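Local coordinates for putative ribose operon repressor (Burkholderia thailandensis, PDB 3EGC), which probably acts as a LacI-family transcriptional repressor that binds cis-regulatory DNA and carries a periplasmic-binding-protein-like core, at residues 203-207 with 208-212; 82-85 with 86-90; 175-178 with 179-183. All coordinates share one frame; numbering follows the deposited sequence.

Contact 1. Residues 203-207 with 208-212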
loop_
_atom_site.group_PDB
_atom_site.type_symbol
_atom_site.label_atom_id
_atom_site.label_comp_id
_atom_site.label_asym_id
_atom_site.label_seq_id
_atom_site.Cartn_x
_atom_site.Cartn_y
_atom_site.Cartn_z
ATOM N N GLN A 203 8.059 7.244 15.635
ATOM C CA GLN A 203 8.500 8.623 15.553
ATOM C C GLN A 203 8.612 9.263 16.922
ATOM O O GLN A 203 9.610 9.923 17.212
ATOM C CB GLN A 203 7.634 9.458 14.613
ATOM C CG GLN A 203 7.921 9.142 13.147
ATOM C CD GLN A 203 6.751 9.390 12.229
ATOM O OE1 GLN A 203 6.823 9.067 11.024
ATOM N NE2 GLN A 203 5.665 9.954 12.770
ATOM N N ALA A 204 7.590 9.077 17.755
ATOM C CA ALA A 204 7.644 9.629 19.116
ATOM C C ALA A 204 8.880 9.131 19.884
ATOM O O ALA A 204 9.551 9.896 20.510
ATOM C CB ALA A 204 6.368 9.329 19.897
ATOM N N LEU A 205 9.144 7.831 19.835
ATOM C CA LEU A 205 10.262 7.272 20.588
ATOM C C LEU A 205 11.521 8.112 20.410
ATOM O O LEU A 205 12.066 8.661 21.379
ATOM C CB LEU A 205 10.519 5.814 20.246
ATOM C CG LEU A 205 9.427 4.877 20.802
ATOM C CD1 LEU A 205 9.678 3.424 20.393
ATOM C CD2 LEU A 205 9.269 5.010 22.317
ATOM N N ASN A 206 11.943 8.277 19.171
ATOM C CA ASN A 206 13.146 9.026 18.987
ATOM C C ASN A 206 13.066 10.553 18.984
ATOM O O ASN A 206 14.081 11.218 19.099
ATOM C CB ASN A 206 14.098 8.369 17.960
ATOM C CG ASN A 206 13.720 8.604 16.534
ATOM O OD1 ASN A 206 13.801 7.670 15.706
ATOM N ND2 ASN A 206 13.413 9.856 16.194
ATOM N N VAL A 207 11.858 11.098 18.949
ATOM C CA VAL A 207 11.660 12.474 19.335
ATOM C C VAL A 207 11.982 12.615 20.849
ATOM O O VAL A 207 12.645 13.538 21.277
ATOM C CB VAL A 207 10.220 12.938 19.079
ATOM C CG1 VAL A 207 9.915 14.144 19.913
ATOM C CG2 VAL A 207 9.992 13.248 17.606
ATOM N N LEU A 208 11.510 11.667 21.650
ATOM C CA LEU A 208 11.744 11.658 23.079
ATOM C C LEU A 208 13.136 11.093 23.492
ATOM O O LEU A 208 13.535 11.191 24.654
ATOM C CB LEU A 208 10.626 10.896 23.754
ATOM C CG LEU A 208 9.269 11.593 23.755
ATOM C CD1 LEU A 208 8.249 10.753 24.476
ATOM C CD2 LEU A 208 9.317 12.964 24.414
ATOM N N GLY A 209 13.871 10.524 22.544
ATOM C CA GLY A 209 15.135 9.867 22.862
ATOM C C GLY A 209 14.937 8.497 23.542
ATOM O O GLY A 209 15.817 7.997 24.243
ATOM N N LEU A 210 13.787 7.862 23.311
ATOM C CA LEU A 210 13.540 6.567 23.935
ATOM C C LEU A 210 13.894 5.415 23.020
ATOM O O LEU A 210 13.966 5.573 21.834
ATOM C CB LEU A 210 12.109 6.451 24.451
ATOM C CG LEU A 210 11.639 7.501 25.481
ATOM C CD1 LEU A 210 10.172 7.315 25.858
ATOM C CD2 LEU A 210 12.500 7.390 26.719
ATOM N N ARG A 211 14.141 4.245 23.576
ATOM C CA ARG A 211 14.581 3.132 22.763
ATOM C C ARG A 211 13.508 2.068 22.614
ATOM O O ARG A 211 13.046 1.472 23.614
ATOM C CB ARG A 211 15.867 2.526 23.310
ATOM C CG ARG A 211 17.066 3.487 23.272
ATOM C CD ARG A 211 18.088 3.036 24.319
ATOM N NE ARG A 211 17.497 2.901 25.657
ATOM C CZ ARG A 211 18.091 2.256 26.662
ATOM N NH1 ARG A 211 19.277 1.717 26.478
ATOM N NH2 ARG A 211 17.494 2.118 27.845
ATOM N N TYR A 212 13.091 1.874 21.359
ATOM C CA TYR A 212 12.221 0.782 21.050
ATOM C C TYR A 212 12.924 -0.433 21.620
ATOM O O TYR A 212 14.104 -0.620 21.375
ATOM C CB TYR A 212 12.022 0.617 19.546
ATOM C CG TYR A 212 11.399 -0.708 19.238
ATOM C CD1 TYR A 212 12.171 -1.799 18.833
ATOM C CD2 TYR A 212 10.039 -0.901 19.407
ATOM C CE1 TYR A 212 11.610 -3.034 18.583
ATOM C CE2 TYR A 212 9.454 -2.137 19.134
ATOM C CZ TYR A 212 10.236 -3.203 18.738
ATOM O OH TYR A 212 9.617 -4.416 18.491
#

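Contact 2. Residues 82-85 with 86-90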
loop_
_atom_site.group_PDB
_atom_site.type_symbol
_atom_site.label_atom_id
_atom_site.label_comp_id
_atom_site.label_asym_id
_atom_site.label_seq_id
_atom_site.Cartn_x
_atom_site.Cartn_y
_atom_site.Cartn_z
ATOM N N THR A 82 -31.310 7.629 3.564
ATOM C CA THR A 82 -32.378 8.491 3.063
ATOM C C THR A 82 -32.252 8.854 1.597
ATOM O O THR A 82 -33.238 9.240 1.001
ATOM C CB THR A 82 -32.537 9.778 3.878
ATOM O OG1 THR A 82 -31.369 10.598 3.720
ATOM C CG2 THR A 82 -32.762 9.437 5.363
ATOM N N GLU A 83 -31.058 8.728 1.022
ATOM C CA GLU A 83 -30.799 9.173 -0.358
ATOM C C GLU A 83 -30.653 8.025 -1.312
ATOM O O GLU A 83 -30.225 8.206 -2.479
ATOM C CB GLU A 83 -29.492 9.942 -0.454
ATOM C CG GLU A 83 -29.623 11.429 -0.319
ATOM C CD GLU A 83 -29.231 11.885 1.037
ATOM O OE1 GLU A 83 -28.172 12.565 1.120
ATOM O OE2 GLU A 83 -29.964 11.554 2.018
ATOM N N LEU A 84 -30.973 6.831 -0.846
ATOM C CA LEU A 84 -30.824 5.675 -1.702
ATOM C C LEU A 84 -32.006 4.739 -1.538
ATOM O O LEU A 84 -32.616 4.658 -0.469
ATOM C CB LEU A 84 -29.515 4.927 -1.398
ATOM C CG LEU A 84 -28.195 5.629 -1.741
ATOM C CD1 LEU A 84 -27.035 4.923 -1.056
ATOM C CD2 LEU A 84 -27.991 5.647 -3.239
ATOM N N PRO A 85 -32.316 3.997 -2.600
ATOM C CA PRO A 85 -33.422 3.057 -2.533
ATOM C C PRO A 85 -33.033 1.990 -1.591
ATOM O O PRO A 85 -31.850 1.638 -1.526
ATOM C CB PRO A 85 -33.506 2.461 -3.959
ATOM C CG PRO A 85 -32.782 3.450 -4.845
ATOM C CD PRO A 85 -31.687 4.032 -3.928
ATOM N N LYS A 86 -34.028 1.477 -0.868
ATOM C CA LYS A 86 -33.812 0.428 0.103
ATOM C C LYS A 86 -33.261 -0.819 -0.558
ATOM O O LYS A 86 -32.729 -1.710 0.096
ATOM C CB LYS A 86 -35.133 0.081 0.788
ATOM C CG LYS A 86 -34.953 -0.634 2.084
ATOM C CD LYS A 86 -36.277 -1.153 2.567
ATOM C CE LYS A 86 -36.420 -2.650 2.257
ATOM N NZ LYS A 86 -36.634 -2.989 0.794
ATOM N N THR A 87 -33.430 -0.896 -1.863
ATOM C CA THR A 87 -33.088 -2.118 -2.536
ATOM C C THR A 87 -31.657 -2.036 -3.027
ATOM O O THR A 87 -31.122 -3.015 -3.510
ATOM C CB THR A 87 -34.040 -2.414 -3.751
ATOM O OG1 THR A 87 -33.891 -1.423 -4.782
ATOM C CG2 THR A 87 -35.454 -2.461 -3.297
ATOM N N PHE A 88 -31.059 -0.857 -2.944
ATOM C CA PHE A 88 -29.669 -0.727 -3.335
ATOM C C PHE A 88 -28.736 -1.364 -2.281
ATOM O O PHE A 88 -28.645 -0.863 -1.185
ATOM C CB PHE A 88 -29.325 0.716 -3.586
ATOM C CG PHE A 88 -27.967 0.918 -4.223
ATOM C CD1 PHE A 88 -26.926 1.462 -3.490
ATOM C CD2 PHE A 88 -27.744 0.557 -5.534
ATOM C CE1 PHE A 88 -25.724 1.654 -4.039
ATOM C CE2 PHE A 88 -26.497 0.739 -6.116
ATOM C CZ PHE A 88 -25.480 1.284 -5.361
ATOM N N PRO A 89 -28.077 -2.481 -2.628
ATOM C CA PRO A 89 -27.204 -3.245 -1.725
ATOM C C PRO A 89 -25.898 -2.537 -1.405
ATOM O O PRO A 89 -25.206 -2.030 -2.315
ATOM C CB PRO A 89 -26.931 -4.592 -2.490
ATOM C CG PRO A 89 -27.245 -4.287 -3.902
ATOM C CD PRO A 89 -28.093 -3.029 -3.992
ATOM N N ILE A 90 -25.570 -2.532 -0.120
ATOM C CA ILE A 90 -24.339 -1.935 0.363
ATOM C C ILE A 90 -23.653 -2.843 1.365
ATOM O O ILE A 90 -24.247 -3.221 2.341
ATOM C CB ILE A 90 -24.592 -0.569 1.054
ATOM C CG1 ILE A 90 -25.247 0.434 0.055
ATOM C CG2 ILE A 90 -23.269 -0.019 1.703
ATOM C CD1 ILE A 90 -25.677 1.680 0.686
#

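Contact 3. Residues 175-178 with 179-183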
loop_
_atom_site.group_PDB
_atom_site.type_symbol
_atom_site.label_atom_id
_atom_site.label_comp_id
_atom_site.label_asym_id
_atom_site.label_seq_id
_atom_site.Cartn_x
_atom_site.Cartn_y
_atom_site.Cartn_z
ATOM N N ASP A 175 1.827 12.555 18.184
ATOM C CA ASP A 175 1.572 13.475 19.300
ATOM C C ASP A 175 0.976 12.732 20.484
ATOM O O ASP A 175 1.335 12.952 21.606
ATOM C CB ASP A 175 0.692 14.668 18.873
ATOM C CG ASP A 175 1.372 15.565 17.821
ATOM O OD1 ASP A 175 0.647 16.358 17.196
ATOM O OD2 ASP A 175 2.606 15.506 17.584
ATOM N N GLY A 176 0.030 11.864 20.226
ATOM C CA GLY A 176 -0.552 11.063 21.270
ATOM C C GLY A 176 0.523 10.212 21.952
ATOM O O GLY A 176 0.545 10.103 23.175
ATOM N N ALA A 177 1.403 9.581 21.156
ATOM C CA ALA A 177 2.444 8.783 21.755
ATOM C C ALA A 177 3.374 9.667 22.606
ATOM O O ALA A 177 3.670 9.363 23.763
ATOM C CB ALA A 177 3.218 8.030 20.730
ATOM N N ILE A 178 3.818 10.771 22.019
ATOM C CA ILE A 178 4.675 11.716 22.701
ATOM C C ILE A 178 4.046 12.114 24.073
ATOM O O ILE A 178 4.729 12.165 25.132
ATOM C CB ILE A 178 4.942 12.963 21.833
ATOM C CG1 ILE A 178 5.940 12.650 20.738
ATOM C CG2 ILE A 178 5.432 14.115 22.703
ATOM C CD1 ILE A 178 6.321 13.809 19.791
ATOM N N LYS A 179 2.745 12.379 24.043
ATOM C CA LYS A 179 2.014 12.663 25.257
ATOM C C LYS A 179 1.928 11.542 26.292
ATOM O O LYS A 179 2.188 11.756 27.483
ATOM C CB LYS A 179 0.622 13.214 24.952
ATOM C CG LYS A 179 -0.179 13.587 26.214
ATOM C CD LYS A 179 -1.493 14.189 25.837
ATOM C CE LYS A 179 -1.953 15.194 26.923
ATOM N NZ LYS A 179 -2.563 14.494 28.112
ATOM N N VAL A 180 1.540 10.347 25.901
ATOM C CA VAL A 180 1.517 9.307 26.915
ATOM C C VAL A 180 2.909 8.871 27.400
ATOM O O VAL A 180 3.060 8.480 28.512
ATOM C CB VAL A 180 0.539 8.132 26.617
ATOM C CG1 VAL A 180 -0.345 8.430 25.424
ATOM C CG2 VAL A 180 1.273 6.786 26.547
ATOM N N LEU A 181 3.916 9.002 26.568
ATOM C CA LEU A 181 5.247 8.563 26.925
ATOM C C LEU A 181 6.062 9.591 27.735
ATOM O O LEU A 181 7.118 9.262 28.246
ATOM C CB LEU A 181 6.013 8.112 25.677
ATOM C CG LEU A 181 5.561 6.810 25.003
ATOM C CD1 LEU A 181 6.213 6.718 23.667
ATOM C CD2 LEU A 181 5.912 5.598 25.831
ATOM N N THR A 182 5.577 10.834 27.839
ATOM C CA THR A 182 6.219 11.799 28.734
ATOM C C THR A 182 5.458 11.978 30.032
ATOM O O THR A 182 5.697 12.938 30.729
ATOM C CB THR A 182 6.398 13.199 28.113
ATOM O OG1 THR A 182 5.126 13.761 27.791
ATOM C CG2 THR A 182 7.274 13.143 26.858
ATOM N N GLY A 183 4.541 11.069 30.352
ATOM C CA GLY A 183 3.856 11.077 31.645
ATOM C C GLY A 183 4.742 10.706 32.842
ATOM O O GLY A 183 5.844 10.153 32.685
#

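Contact 1. Residues 203-207 with 208-212
L205 and L210 meet because each sets CG opposite its own carbonyl carbon and beside its backbone N (chi1 -72° in L205), and both chains are then extended, crossing at about a right angle. They form the apolar half of a glycine-based, Schellman-like C-cap at the end of helix 195-208, which combines the leucine pair with a six-to-one backbone bond. G209 is the first residue to leave helical conformation, and its positive phi of 75° turns the chain back across the last turn. L210 N can then donate to L205 O over 2.7 Å. The bond is nearly straight at the hydrogen, but the donor stands 44° out of the carbonyl plane and so misses the lone-pair direction. At the preceding acceptor the ordinary i to i+4 bond of the helix persists, L208 N donating to A204 O at 2.9 Å.

Beside the L210 bond, the branches of L205 divide the work. CD2 packs on the first carbon of the L210 side chain, with L205 CD2 to L210 CB at 3.8 Å. CD1 lies against the departing loop, 3.7 Å from Y212 CA, near the plane of the tyrosine ring and at its edge. L205 thus touches L210 and Y212, and V216, farther along the same loop, packs on it. The tyrosine ring leads away from the helix, and its hydroxyl is hydrogen-bonded to the carbonyl of P232. L208 packs on T182, which follows helix 174-181, and its own CB lies 3.6 Å from A204 O.

Contact 2. Residues 82-85 with 86-90
L84 reaches across a type I beta turn, P85 to F88, to touch F88 and I90. The turn belongs to the loop that follows helix 78-82 and leads into strand 90-93, the closing leg of a beta-alpha-beta crossover from the neighbouring parallel strand 67-70. The packed side is apolar and centres on one methyl group: L84 CD1 lies 3.9 Å from I90 CD1, the two side chains crossing at about a right angle, and 4.2 Å from F88 CD1, which it approaches obliquely to the ring. A first torsion of -170° swings the F88 ring clear of its backbone N to where it also meets F61 of helix 50-62 edge-to-face. L84 rests on V57 and F61 of the same helix, so the turn is seated on that helix.

The outer side is looser. K86 and T87 occupy the two middle positions of the turn and are exposed; the lysine's first side-chain bond points away from the preceding segment, and T87 OG1 comes no nearer than 4.0 Å to P85 CB. P85, the first residue of the turn, is exposed, yet its ring carbon CD lies 4.1 Å from F88 CB. The turn is closed by F88 N donating to P85 O at 3.0 Å, with the donor 60° above the carbonyl plane.

Contact 3. Residues 175-178 with 179-183
L181 lays its side chain over the carbonyl oxygen of A177, one turn back along helix 174-181. Its CB is 3.3 Å and its CG 3.4 Å from A177 O, and farther out CD1 faces A177 CB in a looser apolar contact. With chi1 at -70° the leucine chain folds back along the helix, CG flanking its backbone N, so that it runs over the preceding turn. The same oxygen accepts the backbone bond from L181 N at 2.8 Å, nearly in line with the C=O bond. K179 N on D175 O and V180 N on G176 O continue this ladder, each donor tilted modestly from the carbonyl plane. K179 also sets its CB against D175 O, but the rest of its chain leads out to the exposed side.

At the end of the helix the pattern changes. T182 places OG1 between its backbone N and carbonyl carbon (chi1 62°), and from there the hydroxyl donates to I178 O at 3.1 Å. The backbone N of T182 also points at I178 O, but that bond is weak and bent, at 128°. A single carbonyl therefore receives two donors from one residue, the side chain supplementing the poorer backbone bond.

Outside the two segments, A177 and I178 face A204 of helix 195-208, and L181 lies on L190 of strand 189-192, so the buried side of this short amphipathic helix is apolar while D175 and K179 are on the exposed one. The chemistry is consistent with the T182 hydroxyl partly compensating for the weak last backbone bond, so that I178 O is still held by two donors.

Along the chain the order is contact 2, contact 3, contact 1. Contact 2 lies on the opposite side of the chain's centre from the other two, about 48 Å from contact 1 and about 43 Å from contact 3 between centres, consistent with the two-lobed build of periplasmic-binding-protein-like repressors. Contacts 1 and 3 touch, their centres about 10 Å apart: helix 174-181 precedes strand 189-192 and helix 195-208 follows it, so the two helices pack side by side, with I178 against V207 among the pairs that meet. The last turns of the two helices thus pack on each other, while the turn at 85-88 introduces strand 90-93 in the other lobe.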